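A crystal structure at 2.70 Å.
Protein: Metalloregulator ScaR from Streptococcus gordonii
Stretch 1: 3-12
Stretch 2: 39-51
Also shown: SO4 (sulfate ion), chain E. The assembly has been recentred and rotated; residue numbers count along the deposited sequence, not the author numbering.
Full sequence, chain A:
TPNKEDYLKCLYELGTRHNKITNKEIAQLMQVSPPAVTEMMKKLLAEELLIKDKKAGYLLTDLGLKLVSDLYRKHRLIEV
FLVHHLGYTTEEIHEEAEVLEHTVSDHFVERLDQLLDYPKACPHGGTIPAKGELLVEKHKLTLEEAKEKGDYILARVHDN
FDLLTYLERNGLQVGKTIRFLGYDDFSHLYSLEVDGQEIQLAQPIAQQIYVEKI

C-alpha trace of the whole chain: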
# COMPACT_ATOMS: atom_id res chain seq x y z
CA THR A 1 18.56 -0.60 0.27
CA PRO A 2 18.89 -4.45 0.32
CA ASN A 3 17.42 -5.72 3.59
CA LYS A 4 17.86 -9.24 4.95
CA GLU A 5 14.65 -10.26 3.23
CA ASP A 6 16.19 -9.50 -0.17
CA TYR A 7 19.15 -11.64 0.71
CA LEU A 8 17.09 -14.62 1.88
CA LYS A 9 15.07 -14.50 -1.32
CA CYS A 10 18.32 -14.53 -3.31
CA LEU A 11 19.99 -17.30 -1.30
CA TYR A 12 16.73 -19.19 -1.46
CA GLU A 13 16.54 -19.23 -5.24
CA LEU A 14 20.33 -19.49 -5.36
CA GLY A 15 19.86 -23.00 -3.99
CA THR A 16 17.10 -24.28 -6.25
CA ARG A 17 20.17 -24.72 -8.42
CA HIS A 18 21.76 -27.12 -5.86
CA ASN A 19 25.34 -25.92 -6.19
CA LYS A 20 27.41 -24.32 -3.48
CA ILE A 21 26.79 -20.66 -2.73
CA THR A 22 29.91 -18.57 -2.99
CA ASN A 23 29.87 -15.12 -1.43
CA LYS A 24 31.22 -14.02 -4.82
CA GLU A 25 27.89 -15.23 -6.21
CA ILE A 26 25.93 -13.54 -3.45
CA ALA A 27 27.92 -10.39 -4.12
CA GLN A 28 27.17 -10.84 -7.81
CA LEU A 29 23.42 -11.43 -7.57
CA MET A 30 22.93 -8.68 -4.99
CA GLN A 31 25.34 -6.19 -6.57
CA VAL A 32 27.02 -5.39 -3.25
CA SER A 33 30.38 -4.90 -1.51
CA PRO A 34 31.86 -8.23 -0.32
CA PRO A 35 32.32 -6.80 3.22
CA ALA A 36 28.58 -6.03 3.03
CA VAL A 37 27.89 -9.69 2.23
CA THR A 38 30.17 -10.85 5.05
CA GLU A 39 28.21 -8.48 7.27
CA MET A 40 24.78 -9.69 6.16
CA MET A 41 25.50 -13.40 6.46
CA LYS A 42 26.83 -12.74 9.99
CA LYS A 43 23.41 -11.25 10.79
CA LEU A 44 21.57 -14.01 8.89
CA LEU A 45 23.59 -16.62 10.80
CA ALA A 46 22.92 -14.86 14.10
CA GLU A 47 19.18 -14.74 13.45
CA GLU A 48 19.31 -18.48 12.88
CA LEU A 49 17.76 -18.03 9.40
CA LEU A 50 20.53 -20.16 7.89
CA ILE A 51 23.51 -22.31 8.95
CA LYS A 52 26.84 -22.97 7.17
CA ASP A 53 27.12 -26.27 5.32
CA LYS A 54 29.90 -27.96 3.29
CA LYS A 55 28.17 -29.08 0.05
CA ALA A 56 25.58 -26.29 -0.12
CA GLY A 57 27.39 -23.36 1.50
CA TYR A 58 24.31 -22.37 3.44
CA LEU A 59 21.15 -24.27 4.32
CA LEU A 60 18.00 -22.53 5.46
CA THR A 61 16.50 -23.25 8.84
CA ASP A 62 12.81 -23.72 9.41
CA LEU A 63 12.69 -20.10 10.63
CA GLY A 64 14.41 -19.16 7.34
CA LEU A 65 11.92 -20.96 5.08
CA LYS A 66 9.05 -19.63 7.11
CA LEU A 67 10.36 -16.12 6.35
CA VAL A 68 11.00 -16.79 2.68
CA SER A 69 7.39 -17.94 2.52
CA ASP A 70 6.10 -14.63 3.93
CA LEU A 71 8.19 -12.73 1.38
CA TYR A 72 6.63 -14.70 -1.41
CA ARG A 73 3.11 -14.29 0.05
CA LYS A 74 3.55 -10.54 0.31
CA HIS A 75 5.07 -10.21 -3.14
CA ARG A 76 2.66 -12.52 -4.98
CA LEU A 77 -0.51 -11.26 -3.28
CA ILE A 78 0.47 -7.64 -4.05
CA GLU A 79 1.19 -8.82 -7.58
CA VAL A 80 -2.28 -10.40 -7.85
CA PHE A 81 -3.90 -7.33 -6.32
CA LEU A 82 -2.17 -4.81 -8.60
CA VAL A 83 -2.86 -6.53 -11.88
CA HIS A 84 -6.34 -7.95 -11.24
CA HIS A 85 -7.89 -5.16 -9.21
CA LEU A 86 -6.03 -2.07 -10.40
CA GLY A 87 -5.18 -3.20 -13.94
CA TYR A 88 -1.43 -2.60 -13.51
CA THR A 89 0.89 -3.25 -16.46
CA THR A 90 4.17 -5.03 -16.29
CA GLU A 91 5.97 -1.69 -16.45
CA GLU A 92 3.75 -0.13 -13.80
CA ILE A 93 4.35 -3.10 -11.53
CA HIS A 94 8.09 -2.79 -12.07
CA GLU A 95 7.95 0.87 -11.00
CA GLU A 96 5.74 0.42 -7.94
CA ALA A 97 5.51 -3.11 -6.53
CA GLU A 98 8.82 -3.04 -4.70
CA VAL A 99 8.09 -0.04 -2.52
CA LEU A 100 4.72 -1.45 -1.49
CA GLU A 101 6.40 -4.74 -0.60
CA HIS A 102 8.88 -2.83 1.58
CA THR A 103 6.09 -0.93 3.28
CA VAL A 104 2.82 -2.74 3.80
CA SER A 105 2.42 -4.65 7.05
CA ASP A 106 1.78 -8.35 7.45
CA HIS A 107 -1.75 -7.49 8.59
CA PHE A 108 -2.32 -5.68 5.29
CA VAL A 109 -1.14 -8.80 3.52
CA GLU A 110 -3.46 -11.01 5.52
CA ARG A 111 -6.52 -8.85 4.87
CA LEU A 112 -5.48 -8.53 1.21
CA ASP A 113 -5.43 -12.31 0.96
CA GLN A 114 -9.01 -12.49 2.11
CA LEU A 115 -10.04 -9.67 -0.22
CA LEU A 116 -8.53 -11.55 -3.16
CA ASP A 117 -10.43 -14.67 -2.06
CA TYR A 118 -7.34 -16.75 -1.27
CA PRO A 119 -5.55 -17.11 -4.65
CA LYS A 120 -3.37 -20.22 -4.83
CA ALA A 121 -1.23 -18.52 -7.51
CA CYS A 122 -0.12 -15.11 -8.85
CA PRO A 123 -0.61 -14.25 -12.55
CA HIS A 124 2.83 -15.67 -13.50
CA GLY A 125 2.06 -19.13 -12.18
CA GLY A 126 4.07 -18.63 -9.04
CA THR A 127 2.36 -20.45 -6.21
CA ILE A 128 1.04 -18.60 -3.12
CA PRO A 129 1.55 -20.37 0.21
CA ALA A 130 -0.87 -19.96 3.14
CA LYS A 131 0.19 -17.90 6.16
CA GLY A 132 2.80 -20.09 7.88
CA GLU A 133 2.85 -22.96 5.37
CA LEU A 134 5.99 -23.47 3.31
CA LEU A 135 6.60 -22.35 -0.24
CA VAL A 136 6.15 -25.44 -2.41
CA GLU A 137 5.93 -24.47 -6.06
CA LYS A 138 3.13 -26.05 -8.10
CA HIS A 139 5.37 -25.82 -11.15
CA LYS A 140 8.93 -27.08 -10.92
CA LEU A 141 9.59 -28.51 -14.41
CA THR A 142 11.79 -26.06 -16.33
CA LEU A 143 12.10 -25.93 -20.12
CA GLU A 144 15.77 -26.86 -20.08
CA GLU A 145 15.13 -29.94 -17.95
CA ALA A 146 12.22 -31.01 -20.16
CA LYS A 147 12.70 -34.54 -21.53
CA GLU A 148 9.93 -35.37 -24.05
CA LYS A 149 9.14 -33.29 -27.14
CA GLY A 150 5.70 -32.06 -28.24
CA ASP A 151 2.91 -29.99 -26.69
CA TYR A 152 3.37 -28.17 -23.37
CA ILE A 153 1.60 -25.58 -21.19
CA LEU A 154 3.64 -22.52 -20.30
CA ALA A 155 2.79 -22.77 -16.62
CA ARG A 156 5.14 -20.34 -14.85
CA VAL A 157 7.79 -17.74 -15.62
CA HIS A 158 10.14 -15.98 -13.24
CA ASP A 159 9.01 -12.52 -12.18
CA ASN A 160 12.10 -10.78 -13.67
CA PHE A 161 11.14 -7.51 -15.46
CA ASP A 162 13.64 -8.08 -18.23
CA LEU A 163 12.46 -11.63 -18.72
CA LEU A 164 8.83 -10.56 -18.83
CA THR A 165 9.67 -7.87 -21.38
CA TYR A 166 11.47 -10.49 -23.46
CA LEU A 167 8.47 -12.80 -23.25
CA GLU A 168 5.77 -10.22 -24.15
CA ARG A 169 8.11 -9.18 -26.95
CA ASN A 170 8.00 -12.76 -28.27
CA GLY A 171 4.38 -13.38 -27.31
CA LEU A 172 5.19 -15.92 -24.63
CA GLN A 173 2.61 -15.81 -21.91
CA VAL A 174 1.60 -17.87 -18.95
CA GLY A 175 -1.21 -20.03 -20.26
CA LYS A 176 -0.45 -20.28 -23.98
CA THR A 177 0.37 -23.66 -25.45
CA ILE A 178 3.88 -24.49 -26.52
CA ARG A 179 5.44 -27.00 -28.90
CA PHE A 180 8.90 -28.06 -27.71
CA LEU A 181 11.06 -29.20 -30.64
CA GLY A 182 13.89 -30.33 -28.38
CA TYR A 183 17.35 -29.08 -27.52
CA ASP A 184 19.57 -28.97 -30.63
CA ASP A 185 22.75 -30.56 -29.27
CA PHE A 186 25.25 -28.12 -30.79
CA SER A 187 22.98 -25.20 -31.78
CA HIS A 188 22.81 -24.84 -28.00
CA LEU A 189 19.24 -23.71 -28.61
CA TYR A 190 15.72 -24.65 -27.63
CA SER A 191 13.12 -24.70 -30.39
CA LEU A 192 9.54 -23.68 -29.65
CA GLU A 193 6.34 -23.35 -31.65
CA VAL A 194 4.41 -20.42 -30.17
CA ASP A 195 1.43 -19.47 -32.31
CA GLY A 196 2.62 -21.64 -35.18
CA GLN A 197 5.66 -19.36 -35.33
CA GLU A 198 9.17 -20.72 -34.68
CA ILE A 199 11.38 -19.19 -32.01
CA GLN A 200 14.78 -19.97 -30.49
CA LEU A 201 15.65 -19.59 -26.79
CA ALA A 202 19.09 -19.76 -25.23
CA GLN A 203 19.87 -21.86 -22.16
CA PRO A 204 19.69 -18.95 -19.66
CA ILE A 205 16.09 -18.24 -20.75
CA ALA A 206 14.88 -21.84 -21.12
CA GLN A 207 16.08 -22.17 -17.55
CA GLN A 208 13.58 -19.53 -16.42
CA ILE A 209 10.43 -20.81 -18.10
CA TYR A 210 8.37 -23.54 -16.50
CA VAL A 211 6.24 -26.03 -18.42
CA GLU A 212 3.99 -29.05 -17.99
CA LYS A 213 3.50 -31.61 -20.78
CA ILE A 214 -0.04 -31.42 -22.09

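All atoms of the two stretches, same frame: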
# COMPACT_ATOMS: atom_id res chain seq x y z
N ASN A 3 17.63 -5.21 2.25
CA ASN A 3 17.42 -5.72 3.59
C ASN A 3 17.62 -7.23 3.62
O ASN A 3 17.79 -7.86 2.58
CB ASN A 3 16.01 -5.38 4.07
CG ASN A 3 14.95 -5.64 3.00
OD1 ASN A 3 15.04 -6.60 2.24
ND2 ASN A 3 13.94 -4.77 2.95
N LYS A 4 17.59 -7.81 4.81
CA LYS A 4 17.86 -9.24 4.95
C LYS A 4 16.84 -10.07 4.18
O LYS A 4 17.11 -11.21 3.80
CB LYS A 4 17.98 -9.68 6.42
CG LYS A 4 16.70 -9.68 7.26
CD LYS A 4 17.04 -10.16 8.67
CE LYS A 4 16.09 -9.60 9.74
NZ LYS A 4 14.79 -10.33 9.83
N GLU A 5 15.67 -9.51 3.94
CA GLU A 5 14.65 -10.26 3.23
C GLU A 5 15.06 -10.44 1.78
O GLU A 5 14.79 -11.47 1.17
CB GLU A 5 13.28 -9.59 3.37
CG GLU A 5 12.75 -9.57 4.81
CD GLU A 5 11.48 -8.75 4.98
OE1 GLU A 5 10.46 -9.04 4.30
OE2 GLU A 5 11.49 -7.82 5.81
N ASP A 6 15.76 -9.45 1.23
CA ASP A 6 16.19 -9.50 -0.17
C ASP A 6 17.33 -10.48 -0.33
O ASP A 6 17.55 -11.04 -1.39
CB ASP A 6 16.66 -8.14 -0.66
CG ASP A 6 15.56 -7.12 -0.65
OD1 ASP A 6 15.88 -5.94 -0.41
OD2 ASP A 6 14.39 -7.50 -0.89
N TYR A 7 18.08 -10.67 0.74
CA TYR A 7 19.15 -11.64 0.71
C TYR A 7 18.59 -13.05 0.76
O TYR A 7 18.98 -13.91 -0.02
CB TYR A 7 20.11 -11.39 1.87
CG TYR A 7 21.19 -10.38 1.59
CD1 TYR A 7 21.01 -9.04 1.89
CD2 TYR A 7 22.40 -10.77 1.05
CE1 TYR A 7 22.01 -8.11 1.64
CE2 TYR A 7 23.40 -9.85 0.80
CZ TYR A 7 23.20 -8.53 1.09
OH TYR A 7 24.21 -7.62 0.84
N LEU A 8 17.66 -13.29 1.69
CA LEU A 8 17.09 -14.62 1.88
C LEU A 8 16.40 -15.07 0.62
O LEU A 8 16.47 -16.25 0.27
CB LEU A 8 16.08 -14.67 3.03
CG LEU A 8 16.52 -15.28 4.36
CD1 LEU A 8 15.28 -15.76 5.08
CD2 LEU A 8 17.51 -16.43 4.17
N LYS A 9 15.72 -14.14 -0.06
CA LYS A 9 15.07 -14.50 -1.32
C LYS A 9 16.17 -15.02 -2.24
O LYS A 9 16.13 -16.16 -2.70
CB LYS A 9 14.36 -13.31 -1.95
CG LYS A 9 13.13 -13.68 -2.77
CD LYS A 9 13.46 -13.93 -4.23
CE LYS A 9 13.39 -12.65 -5.06
NZ LYS A 9 12.01 -12.21 -5.44
N CYS A 10 17.17 -14.17 -2.48
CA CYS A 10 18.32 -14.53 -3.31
C CYS A 10 18.87 -15.92 -2.95
O CYS A 10 18.75 -16.87 -3.72
CB CYS A 10 19.40 -13.45 -3.18
SG CYS A 10 21.03 -13.94 -3.80
N LEU A 11 19.47 -16.03 -1.78
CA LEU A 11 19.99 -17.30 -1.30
C LEU A 11 19.02 -18.44 -1.53
O LEU A 11 19.43 -19.57 -1.77
CB LEU A 11 20.26 -17.19 0.20
CG LEU A 11 21.42 -16.25 0.43
CD1 LEU A 11 21.34 -15.69 1.83
CD2 LEU A 11 22.69 -17.03 0.21
N TYR A 12 17.73 -18.15 -1.39
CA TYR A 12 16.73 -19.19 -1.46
C TYR A 12 16.70 -19.73 -2.87
O TYR A 12 16.84 -20.93 -3.06
CB TYR A 12 15.36 -18.64 -1.10
CG TYR A 12 14.27 -19.63 -1.36
CD1 TYR A 12 13.39 -19.48 -2.45
CD2 TYR A 12 14.11 -20.73 -0.53
CE1 TYR A 12 12.39 -20.40 -2.68
CE2 TYR A 12 13.11 -21.66 -0.76
CZ TYR A 12 12.25 -21.49 -1.83
OH TYR A 12 11.27 -22.44 -2.03
N GLU A 39 28.96 -9.09 6.18
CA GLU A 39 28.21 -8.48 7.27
C GLU A 39 26.77 -8.98 7.36
O GLU A 39 26.21 -9.09 8.45
CB GLU A 39 28.25 -6.96 7.15
CG GLU A 39 29.37 -6.34 7.98
CD GLU A 39 29.26 -6.71 9.45
OE1 GLU A 39 30.06 -7.56 9.91
OE2 GLU A 39 28.37 -6.16 10.15
N MET A 40 26.17 -9.27 6.21
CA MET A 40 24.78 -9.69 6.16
C MET A 40 24.65 -11.15 6.59
O MET A 40 23.82 -11.48 7.43
CB MET A 40 24.24 -9.49 4.74
CG MET A 40 22.78 -9.82 4.54
SD MET A 40 21.65 -8.86 5.55
CE MET A 40 21.18 -10.11 6.71
N MET A 41 25.48 -12.01 6.03
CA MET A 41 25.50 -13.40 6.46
C MET A 41 25.69 -13.51 7.98
O MET A 41 24.98 -14.26 8.64
CB MET A 41 26.59 -14.19 5.72
CG MET A 41 26.46 -14.18 4.20
SD MET A 41 24.89 -14.86 3.62
CE MET A 41 23.93 -13.37 3.51
N LYS A 42 26.64 -12.75 8.53
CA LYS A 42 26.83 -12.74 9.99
C LYS A 42 25.48 -12.58 10.68
O LYS A 42 25.14 -13.36 11.59
CB LYS A 42 27.79 -11.63 10.44
CG LYS A 42 29.23 -12.08 10.72
CD LYS A 42 29.92 -11.16 11.75
CE LYS A 42 31.16 -11.81 12.40
NZ LYS A 42 31.70 -11.04 13.57
N LYS A 43 24.72 -11.57 10.24
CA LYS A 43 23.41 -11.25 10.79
C LYS A 43 22.43 -12.40 10.55
O LYS A 43 21.74 -12.86 11.49
CB LYS A 43 22.87 -9.95 10.19
CG LYS A 43 21.48 -9.52 10.70
CD LYS A 43 21.06 -8.18 10.10
CE LYS A 43 19.69 -7.71 10.62
NZ LYS A 43 19.24 -6.42 9.99
N LEU A 44 22.37 -12.85 9.29
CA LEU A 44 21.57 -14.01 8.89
C LEU A 44 21.93 -15.26 9.70
O LEU A 44 21.05 -15.97 10.16
CB LEU A 44 21.70 -14.27 7.38
CG LEU A 44 20.53 -13.86 6.47
CD1 LEU A 44 19.53 -12.94 7.15
CD2 LEU A 44 21.00 -13.25 5.16
N LEU A 45 23.22 -15.53 9.89
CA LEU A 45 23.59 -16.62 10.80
C LEU A 45 23.04 -16.36 12.20
O LEU A 45 22.41 -17.22 12.79
CB LEU A 45 25.10 -16.79 10.89
CG LEU A 45 25.82 -17.69 9.92
CD1 LEU A 45 24.91 -18.82 9.49
CD2 LEU A 45 26.27 -16.88 8.74
N ALA A 46 23.29 -15.16 12.72
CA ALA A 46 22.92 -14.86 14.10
C ALA A 46 21.43 -14.97 14.33
O ALA A 46 21.00 -15.34 15.42
CB ALA A 46 23.41 -13.49 14.50
N GLU A 47 20.63 -14.64 13.31
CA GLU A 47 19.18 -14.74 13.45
C GLU A 47 18.69 -16.17 13.20
O GLU A 47 17.49 -16.45 13.17
CB GLU A 47 18.48 -13.75 12.55
CG GLU A 47 18.46 -12.34 13.11
CD GLU A 47 17.39 -11.48 12.45
OE1 GLU A 47 17.71 -10.32 12.09
OE2 GLU A 47 16.25 -11.96 12.28
N GLU A 48 19.64 -17.08 13.05
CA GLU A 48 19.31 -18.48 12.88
C GLU A 48 18.34 -18.69 11.70
O GLU A 48 17.54 -19.62 11.71
CB GLU A 48 18.77 -19.04 14.19
CG GLU A 48 19.70 -18.76 15.35
CD GLU A 48 19.16 -19.23 16.69
OE1 GLU A 48 17.91 -19.27 16.85
OE2 GLU A 48 19.98 -19.55 17.59
N LEU A 49 18.45 -17.83 10.68
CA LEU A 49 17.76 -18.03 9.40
C LEU A 49 18.47 -19.06 8.52
O LEU A 49 17.82 -19.81 7.80
CB LEU A 49 17.66 -16.70 8.64
CG LEU A 49 16.39 -15.89 8.83
CD1 LEU A 49 15.59 -16.37 10.03
CD2 LEU A 49 16.71 -14.40 8.92
N LEU A 50 19.80 -19.10 8.56
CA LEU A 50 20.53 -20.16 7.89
C LEU A 50 21.72 -20.64 8.72
O LEU A 50 22.11 -19.97 9.67
CB LEU A 50 20.97 -19.72 6.49
CG LEU A 50 21.21 -18.22 6.32
CD1 LEU A 50 22.37 -17.85 7.17
CD2 LEU A 50 21.47 -17.84 4.87
N ILE A 51 22.26 -21.81 8.38
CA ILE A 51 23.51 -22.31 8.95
C ILE A 51 24.53 -22.63 7.84
O ILE A 51 24.15 -22.92 6.70
CB ILE A 51 23.27 -23.60 9.69
CG1 ILE A 51 22.87 -24.69 8.68
CG2 ILE A 51 22.23 -23.40 10.81
CD1 ILE A 51 22.16 -25.89 9.29
S SO4 E . 16.14 -5.15 7.82
O1 SO4 E . 15.16 -4.84 6.77
O2 SO4 E . 17.41 -5.59 7.24
O3 SO4 E . 16.39 -3.94 8.60
O4 SO4 E . 15.58 -6.19 8.68

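A methionine methylene set over the face of a tyrosine ring gives this contact its most distinctive feature: Met-40 CG sits 3.3 Å from the centroid of the Tyr-7 ring, only 12° off the ring normal. A methylene next to sulfur is slightly polarised, so its hydrogens suit the electron-rich face of a phenol, and this CH-pi contact is supplemented by the sulfur itself, Met-40 SD lying 4.3 Å from the centroid of the Tyr-7 ring in an oblique position.

The example illustrates how helices that cross almost at right angles can still bury a continuous apolar patch. Helix 4-12 and helix 39-46 cross at -87°, with axes 10.7 Å apart at their closest, a separation that leaves room for sizeable side chains between them. Lys-4, Tyr-7, Leu-8 and Leu-11 recur at the spacing of a helical turn and so present one side of the first helix. Leu-11 CD1 reaches Met-41 CE at 3.9 Å and Leu-50 CD2 at 3.7 Å, while Tyr-7 CB meets Leu-44 CD2 at 3.9 Å. Beyond the second helix the chain turns sharply, and Leu-8 CD1 packs 3.9 Å from Leu-49 CG, which carries the contact past the helix into the loop; the pairing of Leu-11 with Leu-50 takes it on to the start of a strand.

Lys-4 shows how a long side chain can serve both apolar and charged neighbours. Lys-4 CB lies 3.2 Å from Met-40 CE and 3.7 Å from Leu-44 CD1, whereas its ammonium group extends to Glu-47, just beyond the helix. There Lys-4 NZ and Glu-47 OE2, 3.3 Å apart, form a salt bridge whose hydrogen bond is weak.

A sulfate, probably from the crystallisation liquor, adds a link between the stretches: Lys-4 N donates to SO4 O2 at 3.3 Å, and Lys-43 NZ makes a weak hydrogen bond to SO4 O2 at 3.4 Å.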